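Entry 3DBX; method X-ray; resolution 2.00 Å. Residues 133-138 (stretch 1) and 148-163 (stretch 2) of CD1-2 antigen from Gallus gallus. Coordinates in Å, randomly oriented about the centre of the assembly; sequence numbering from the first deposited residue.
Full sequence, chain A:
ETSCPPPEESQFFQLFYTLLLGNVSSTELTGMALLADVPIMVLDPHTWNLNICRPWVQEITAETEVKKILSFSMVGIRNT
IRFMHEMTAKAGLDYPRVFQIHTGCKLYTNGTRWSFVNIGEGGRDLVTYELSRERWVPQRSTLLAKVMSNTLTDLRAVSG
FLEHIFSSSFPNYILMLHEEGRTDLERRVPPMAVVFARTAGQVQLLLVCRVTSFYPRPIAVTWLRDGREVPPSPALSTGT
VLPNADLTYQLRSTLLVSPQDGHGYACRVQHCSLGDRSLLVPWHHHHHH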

ATOM      1  N   ARG A 133       3.410  29.162  -0.833  1.00105.58           N
ATOM      2  CA  ARG A 133       2.891  30.141  -1.789  1.00109.42           C
ATOM      3  C   ARG A 133       1.392  30.440  -1.620  1.00107.83           C
ATOM      4  O   ARG A 133       0.826  31.216  -2.391  1.00110.99           O
ATOM      5  CB  ARG A 133       3.180  29.674  -3.221  1.00108.46           C
ATOM      6  N   GLU A 134       0.756  29.817  -0.624  1.00103.16           N
ATOM      7  CA  GLU A 134      -0.680  30.003  -0.344  1.00101.84           C
ATOM      8  C   GLU A 134      -1.524  29.831  -1.623  1.00100.01           C
ATOM      9  O   GLU A 134      -2.401  30.652  -1.926  1.00103.17           O
ATOM     10  CB  GLU A 134      -0.922  31.370   0.331  1.00108.41           C
ATOM     11  CG  GLU A 134      -2.283  31.516   1.006  1.00108.03           C
ATOM     12  CD  GLU A 134      -2.384  32.718   1.932  1.00114.47           C
ATOM     13  OE1 GLU A 134      -2.152  33.871   1.492  1.00121.87           O
ATOM     14  OE2 GLU A 134      -2.728  32.504   3.113  1.00115.19           O
ATOM     15  N   ARG A 135      -1.245  28.754  -2.362  1.00 95.16           N
ATOM     16  CA  ARG A 135      -1.744  28.576  -3.730  1.00 94.28           C
ATOM     17  C   ARG A 135      -1.943  27.109  -4.113  1.00 87.58           C
ATOM     18  O   ARG A 135      -1.139  26.251  -3.749  1.00 84.45           O
ATOM     19  CB  ARG A 135      -0.760  29.223  -4.712  1.00 99.53           C
ATOM     20  CG  ARG A 135      -1.193  29.241  -6.175  1.00100.32           C
ATOM     21  CD  ARG A 135      -0.131  29.896  -7.060  1.00105.96           C
ATOM     22  NE  ARG A 135       1.099  29.105  -7.188  1.00103.97           N
ATOM     23  CZ  ARG A 135       2.318  29.629  -7.333  1.00108.73           C
ATOM     24  NH1 ARG A 135       2.484  30.948  -7.351  1.00114.55           N
ATOM     25  NH2 ARG A 135       3.376  28.834  -7.445  1.00106.55           N
ATOM     26  N   TRP A 136      -3.014  26.841  -4.858  1.00 85.71           N
ATOM     27  CA  TRP A 136      -3.219  25.549  -5.528  1.00 80.38           C
ATOM     28  C   TRP A 136      -2.685  25.612  -6.963  1.00 82.62           C
ATOM     29  O   TRP A 136      -2.997  26.558  -7.703  1.00 87.19           O
ATOM     30  CB  TRP A 136      -4.702  25.201  -5.551  1.00 77.77           C
ATOM     31  CG  TRP A 136      -5.234  24.785  -4.227  1.00 75.45           C
ATOM     32  CD1 TRP A 136      -5.636  25.601  -3.214  1.00 77.59           C
ATOM     33  CD2 TRP A 136      -5.434  23.441  -3.767  1.00 69.34           C
ATOM     34  NE1 TRP A 136      -6.071  24.848  -2.148  1.00 73.77           N
ATOM     35  CE2 TRP A 136      -5.958  23.522  -2.460  1.00 68.93           C
ATOM     36  CE3 TRP A 136      -5.218  22.176  -4.334  1.00 65.92           C
ATOM     37  CZ2 TRP A 136      -6.271  22.386  -1.704  1.00 64.37           C
ATOM     38  CZ3 TRP A 136      -5.530  21.045  -3.581  1.00 61.48           C
ATOM     39  CH2 TRP A 136      -6.051  21.162  -2.281  1.00 61.15           C
ATOM     40  N   VAL A 137      -1.880  24.620  -7.345  1.00 79.79           N
ATOM     41  CA  VAL A 137      -1.167  24.614  -8.633  1.00 82.33           C
ATOM     42  C   VAL A 137      -1.658  23.492  -9.561  1.00 78.90           C
ATOM     43  O   VAL A 137      -1.755  22.329  -9.133  1.00 73.65           O
ATOM     44  CB  VAL A 137       0.373  24.468  -8.447  1.00 83.77           C
ATOM     45  CG1 VAL A 137       1.112  25.133  -9.586  1.00 89.23           C
ATOM     46  CG2 VAL A 137       0.834  25.056  -7.117  1.00 85.43           C
ATOM     47  N   PRO A 138      -1.965  23.829 -10.835  1.00 81.79           N
ATOM     48  CA  PRO A 138      -2.405  22.835 -11.824  1.00 79.58           C
ATOM     49  C   PRO A 138      -1.300  21.844 -12.203  1.00 78.70           C
ATOM     50  O   PRO A 138      -0.149  22.247 -12.393  1.00 81.89           O
ATOM     51  CB  PRO A 138      -2.777  23.690 -13.044  1.00 84.63           C
ATOM     52  CG  PRO A 138      -2.897  25.072 -12.536  1.00 87.90           C
ATOM     53  CD  PRO A 138      -1.925  25.180 -11.423  1.00 87.64           C
ATOM     54  N   MET A 148     -10.640  23.814 -11.050  1.00 81.69           N
ATOM     55  CA  MET A 148     -10.448  23.361  -9.678  1.00 78.30           C
ATOM     56  C   MET A 148      -9.363  24.145  -8.944  1.00 80.13           C
ATOM     57  O   MET A 148      -9.535  24.446  -7.699  1.00 80.20           O
ATOM     58  CB  MET A 148     -10.108  21.868  -9.652  1.00 72.97           C
ATOM     59  CG  MET A 148      -9.930  21.320  -8.244  1.00 69.26           C
ATOM     60  SD  MET A 148      -9.974  19.526  -8.224  1.00 64.44           S
ATOM     61  CE  MET A 148     -11.680  19.257  -8.741  1.00 66.10           C
ATOM     62  N   SER A 149      -8.243  24.453  -9.707  1.00 82.74           N
ATOM     63  CA  SER A 149      -7.107  25.179  -9.139  1.00 85.70           C
ATOM     64  C   SER A 149      -7.472  26.631  -8.804  1.00 91.30           C
ATOM     65  O   SER A 149      -7.005  27.169  -7.796  1.00 92.80           O
ATOM     66  CB  SER A 149      -5.927  25.151 -10.114  1.00 87.54           C
ATOM     67  OG  SER A 149      -4.755  25.700  -9.533  1.00 90.94           O
ATOM     68  N   ASN A 150      -8.308  27.248  -9.645  1.00 94.83           N
ATOM     69  CA  ASN A 150      -8.700  28.659  -9.485  1.00101.10           C
ATOM     70  C   ASN A 150      -9.715  28.885  -8.360  1.00101.14           C
ATOM     71  O   ASN A 150      -9.589  29.913  -7.542  1.00105.43           O
ATOM     72  CB  ASN A 150      -9.247  29.225 -10.807  1.00105.34           C
ATOM     73  CG  ASN A 150      -8.146  29.579 -11.792  1.00108.56           C
ATOM     74  OD1 ASN A 150      -6.878  29.669 -11.347  1.00109.76           O
ATOM     75  ND2 ASN A 150      -8.612  29.776 -13.159  1.00111.70           N
ATOM     76  N   THR A 151     -10.737  27.925  -8.355  1.00 97.39           N
ATOM     77  CA  THR A 151     -11.758  27.941  -7.302  1.00 96.97           C
ATOM     78  C   THR A 151     -11.125  27.737  -5.926  1.00 94.67           C
ATOM     79  O   THR A 151     -11.481  28.419  -4.964  1.00 97.25           O
ATOM     80  CB  THR A 151     -12.831  26.840  -7.549  1.00 93.42           C
ATOM     81  OG1 THR A 151     -13.296  26.906  -8.913  1.00 96.03           O
ATOM     82  CG2 THR A 151     -14.024  27.013  -6.616  1.00 94.47           C
ATOM     83  N   LEU A 152     -10.184  26.800  -5.836  1.00 90.32           N
ATOM     84  CA  LEU A 152      -9.536  26.504  -4.561  1.00 88.05           C
ATOM     85  C   LEU A 152      -8.648  27.650  -4.042  1.00 92.35           C
ATOM     86  O   LEU A 152      -8.707  27.988  -2.850  1.00 92.95           O
ATOM     87  CB  LEU A 152      -8.772  25.176  -4.625  1.00 82.48           C
ATOM     88  CG  LEU A 152      -9.630  23.900  -4.605  1.00 77.83           C
ATOM     89  CD1 LEU A 152      -8.800  22.683  -4.994  1.00 73.37           C
ATOM     90  CD2 LEU A 152     -10.300  23.698  -3.243  1.00 75.79           C
ATOM     91  N   THR A 153      -7.846  28.244  -4.939  1.00 95.80           N
ATOM     92  CA  THR A 153      -6.952  29.339  -4.560  1.00101.22           C
ATOM     93  C   THR A 153      -7.757  30.568  -4.151  1.00107.16           C
ATOM     94  O   THR A 153      -7.400  31.242  -3.182  1.00110.04           O
ATOM     95  CB  THR A 153      -5.955  29.704  -5.692  1.00104.14           C
ATOM     96  OG1 THR A 153      -5.345  28.514  -6.198  1.00 98.77           O
ATOM     97  CG2 THR A 153      -4.857  30.632  -5.182  1.00108.58           C
ATOM     98  N   ASP A 154      -8.844  30.839  -4.880  1.00109.64           N
ATOM     99  CA  ASP A 154      -9.744  31.968  -4.571  1.00116.02           C
ATOM    100  C   ASP A 154     -10.401  31.816  -3.210  1.00115.21           C
ATOM    101  O   ASP A 154     -10.641  32.809  -2.519  1.00120.58           O
ATOM    102  CB  ASP A 154     -10.830  32.154  -5.649  1.00118.03           C
ATOM    103  CG  ASP A 154     -10.326  32.913  -6.916  1.00123.13           C
ATOM    104  OD1 ASP A 154      -8.975  33.753  -6.716  1.00127.80           O
ATOM    105  OD2 ASP A 154     -10.986  32.622  -8.220  1.00124.25           O
ATOM    106  N   LEU A 155     -10.692  30.571  -2.834  1.00109.54           N
ATOM    107  CA  LEU A 155     -11.223  30.269  -1.509  1.00108.35           C
ATOM    108  C   LEU A 155     -10.137  30.484  -0.447  1.00108.60           C
ATOM    109  O   LEU A 155      -9.461  29.546  -0.022  1.00103.81           O
ATOM    110  CB  LEU A 155     -11.804  28.848  -1.479  1.00102.23           C
ATOM    111  CG  LEU A 155     -13.317  28.687  -1.728  1.00103.69           C
ATOM    112  CD1 LEU A 155     -13.856  29.474  -2.952  1.00108.38           C
ATOM    113  CD2 LEU A 155     -13.685  27.208  -1.822  1.00 97.30           C
ATOM    114  N   ARG A 156      -9.976  31.742  -0.037  1.00114.74           N
ATOM    115  CA  ARG A 156      -8.893  32.140   0.865  1.00116.51           C
ATOM    116  C   ARG A 156      -9.053  31.556   2.270  1.00113.62           C
ATOM    117  O   ARG A 156      -8.056  31.302   2.970  1.00112.15           O
ATOM    118  CB  ARG A 156      -8.768  33.667   0.913  1.00124.75           C
ATOM    119  CG  ARG A 156      -8.163  34.287  -0.359  1.00128.61           C
ATOM    120  CD  ARG A 156      -6.624  34.268  -0.346  1.00129.62           C
ATOM    121  NE  ARG A 156      -6.067  35.153   0.688  1.00135.56           N
ATOM    122  CZ  ARG A 156      -5.813  36.453   0.524  1.00144.30           C
ATOM    123  NH1 ARG A 156      -6.065  37.055  -0.640  1.00148.54           N
ATOM    124  NH2 ARG A 156      -5.309  37.160   1.532  1.00149.23           N
ATOM    125  N   ALA A 157     -10.312  31.341   2.663  1.00113.02           N
ATOM    126  CA  ALA A 157     -10.643  30.686   3.926  1.00110.43           C
ATOM    127  C   ALA A 157     -10.157  29.228   3.967  1.00103.12           C
ATOM    128  O   ALA A 157      -9.716  28.748   5.019  1.00101.66           O
ATOM    129  CB  ALA A 157     -12.146  30.770   4.186  1.00112.23           C
ATOM    130  N   VAL A 158     -10.233  28.531   2.831  1.00 99.09           N
ATOM    131  CA  VAL A 158      -9.748  27.145   2.727  1.00 92.21           C
ATOM    132  C   VAL A 158      -8.236  27.105   2.910  1.00 91.09           C
ATOM    133  O   VAL A 158      -7.710  26.250   3.618  1.00 87.61           O
ATOM    134  CB  VAL A 158     -10.134  26.484   1.367  1.00 89.62           C
ATOM    135  CG1 VAL A 158      -9.344  25.201   1.127  1.00 83.23           C
ATOM    136  CG2 VAL A 158     -11.636  26.210   1.294  1.00 89.67           C
ATOM    137  N   SER A 159      -7.555  28.047   2.267  1.00 94.45           N
ATOM    138  CA  SER A 159      -6.109  28.192   2.360  1.00 94.89           C
ATOM    139  C   SER A 159      -5.674  28.418   3.812  1.00 96.01           C
ATOM    140  O   SER A 159      -4.732  27.782   4.297  1.00 93.38           O
ATOM    141  CB  SER A 159      -5.658  29.356   1.474  1.00100.42           C
ATOM    142  OG  SER A 159      -4.387  29.110   0.902  1.00100.49           O
ATOM    143  N   GLY A 160      -6.375  29.323   4.495  1.00 99.83           N
ATOM    144  CA  GLY A 160      -6.175  29.560   5.920  1.00101.33           C
ATOM    145  C   GLY A 160      -6.465  28.330   6.765  1.00 95.98           C
ATOM    146  O   GLY A 160      -5.701  28.010   7.676  1.00 95.28           O
ATOM    147  N   PHE A 161      -7.561  27.637   6.459  1.00 92.51           N
ATOM    148  CA  PHE A 161      -7.949  26.443   7.209  1.00 88.05           C
ATOM    149  C   PHE A 161      -6.902  25.326   7.094  1.00 82.61           C
ATOM    150  O   PHE A 161      -6.590  24.647   8.082  1.00 80.99           O
ATOM    151  CB  PHE A 161      -9.336  25.941   6.774  1.00 86.78           C
ATOM    152  CG  PHE A 161      -9.931  24.922   7.712  1.00 85.03           C
ATOM    153  CD1 PHE A 161     -10.458  25.310   8.940  1.00 90.49           C
ATOM    154  CD2 PHE A 161      -9.952  23.577   7.377  1.00 81.61           C
ATOM    155  CE1 PHE A 161     -10.999  24.366   9.817  1.00 88.74           C
ATOM    156  CE2 PHE A 161     -10.490  22.629   8.247  1.00 80.08           C
ATOM    157  CZ  PHE A 161     -11.016  23.025   9.461  1.00 81.80           C
ATOM    158  N   LEU A 162      -6.351  25.154   5.894  1.00 80.02           N
ATOM    159  CA  LEU A 162      -5.322  24.142   5.652  1.00 75.21           C
ATOM    160  C   LEU A 162      -4.031  24.449   6.382  1.00 76.83           C
ATOM    161  O   LEU A 162      -3.380  23.535   6.885  1.00 73.78           O
ATOM    162  CB  LEU A 162      -5.040  23.982   4.156  1.00 73.82           C
ATOM    163  CG  LEU A 162      -6.051  23.154   3.366  1.00 69.99           C
ATOM    164  CD1 LEU A 162      -5.709  23.183   1.895  1.00 70.23           C
ATOM    165  CD2 LEU A 162      -6.095  21.724   3.882  1.00 65.48           C
ATOM    166  N   GLU A 163      -3.663  25.730   6.433  1.00 81.67           N
ATOM    167  CA  GLU A 163      -2.487  26.168   7.183  1.00 84.40           C
ATOM    168  C   GLU A 163      -2.550  25.708   8.646  1.00 83.33           C
ATOM    169  O   GLU A 163      -1.580  25.037   9.144  1.00 81.73           O
ATOM    170  CB  GLU A 163      -2.329  27.691   7.111  1.00 91.17           C
TER

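The most unusual feature of this contact is the hydroxyl of Thr-153, which accepts a hydrogen bond from the backbone of Trp-136 while donating one to its own helix. Strand 135-138 and helix 148-154 run almost exactly antiparallel, at 175°, and their axes approach to 7.1 Å. The backbones come close: the CA atoms of Arg-135 and Thr-153 are 5.3 Å apart, as are those of Trp-136 and Ser-149. Short side chains at Ser-149 and Thr-153 suit such a narrow gap.

Trp-136 is the centre of the contact. It is buried, its CA-to-CB bond points toward the helical stretch, and 145 Å² of its surface is covered there. Its chi1 is in the m well and its chi2 is 82°. This places one face of the indole against Leu-152. Leu-152 CB lies 3.5 Å from the centroid of the five-membered ring of Trp-136, only 12° off the ring normal. The geometry is that of a CH-pi contact, in which an aliphatic carbon sits over the aromatic face. The six-membered ring reaches on to the second helix, where Trp-136 CZ2 is 3.7 Å from Leu-162 CD1. The large flat side chain thus touches leucines from both helices of the stretch. Leu-152 and Leu-162 are buried too, and their CA-to-CB bonds point toward the strand side, as suits apolar residues filling space beside an indole.

The backbone of Trp-136 is met by polar groups. Trp-136 N donates a hydrogen bond to Thr-153 OG1, at 3.2 Å with an angle of 150° at the hydrogen. Thr-153 OG1 in turn donates to Ser-149 O at 2.7 Å. Its m rotamer, with chi1 at -48°, makes both bonds possible. Thr-153 CG2 also packs 4.0 Å from Arg-135 CG. That arginine's CA-to-CB bond points away from the helix, and the residue is exposed.

One turn earlier in the helix, Ser-149 OG lies 2.7 Å from Trp-136 O. Ser-149 is buried and its CA-to-CB bond points toward the strand. Ser-149 OG is also 3.4 Å from Pro-138 CD, so the small serine lets the strand come close at both residues.

Between the helices, Leu-155 leaves helical phi/psi, with psi at 83°, and occupies the N-cap position of helix 156-163. The second helix meets the residue before the strand. Glu-134 CG is 3.2 Å from Ser-159 OG, which is hydrogen-bonded elsewhere in the structure. The CA-to-CB bond of Glu-134 points sideways, but the end of its side chain comes nearer to the helix. Glu-134 OE1 is 4.2 Å from Arg-156 NE, beyond salt-bridge range. The oxygen lies well out of the guanidinium plane, so the two residues share only a loose attraction of charge. Both are exposed, as suits charged groups at the border of the contact. In all, 542 Å² is buried between the stretches.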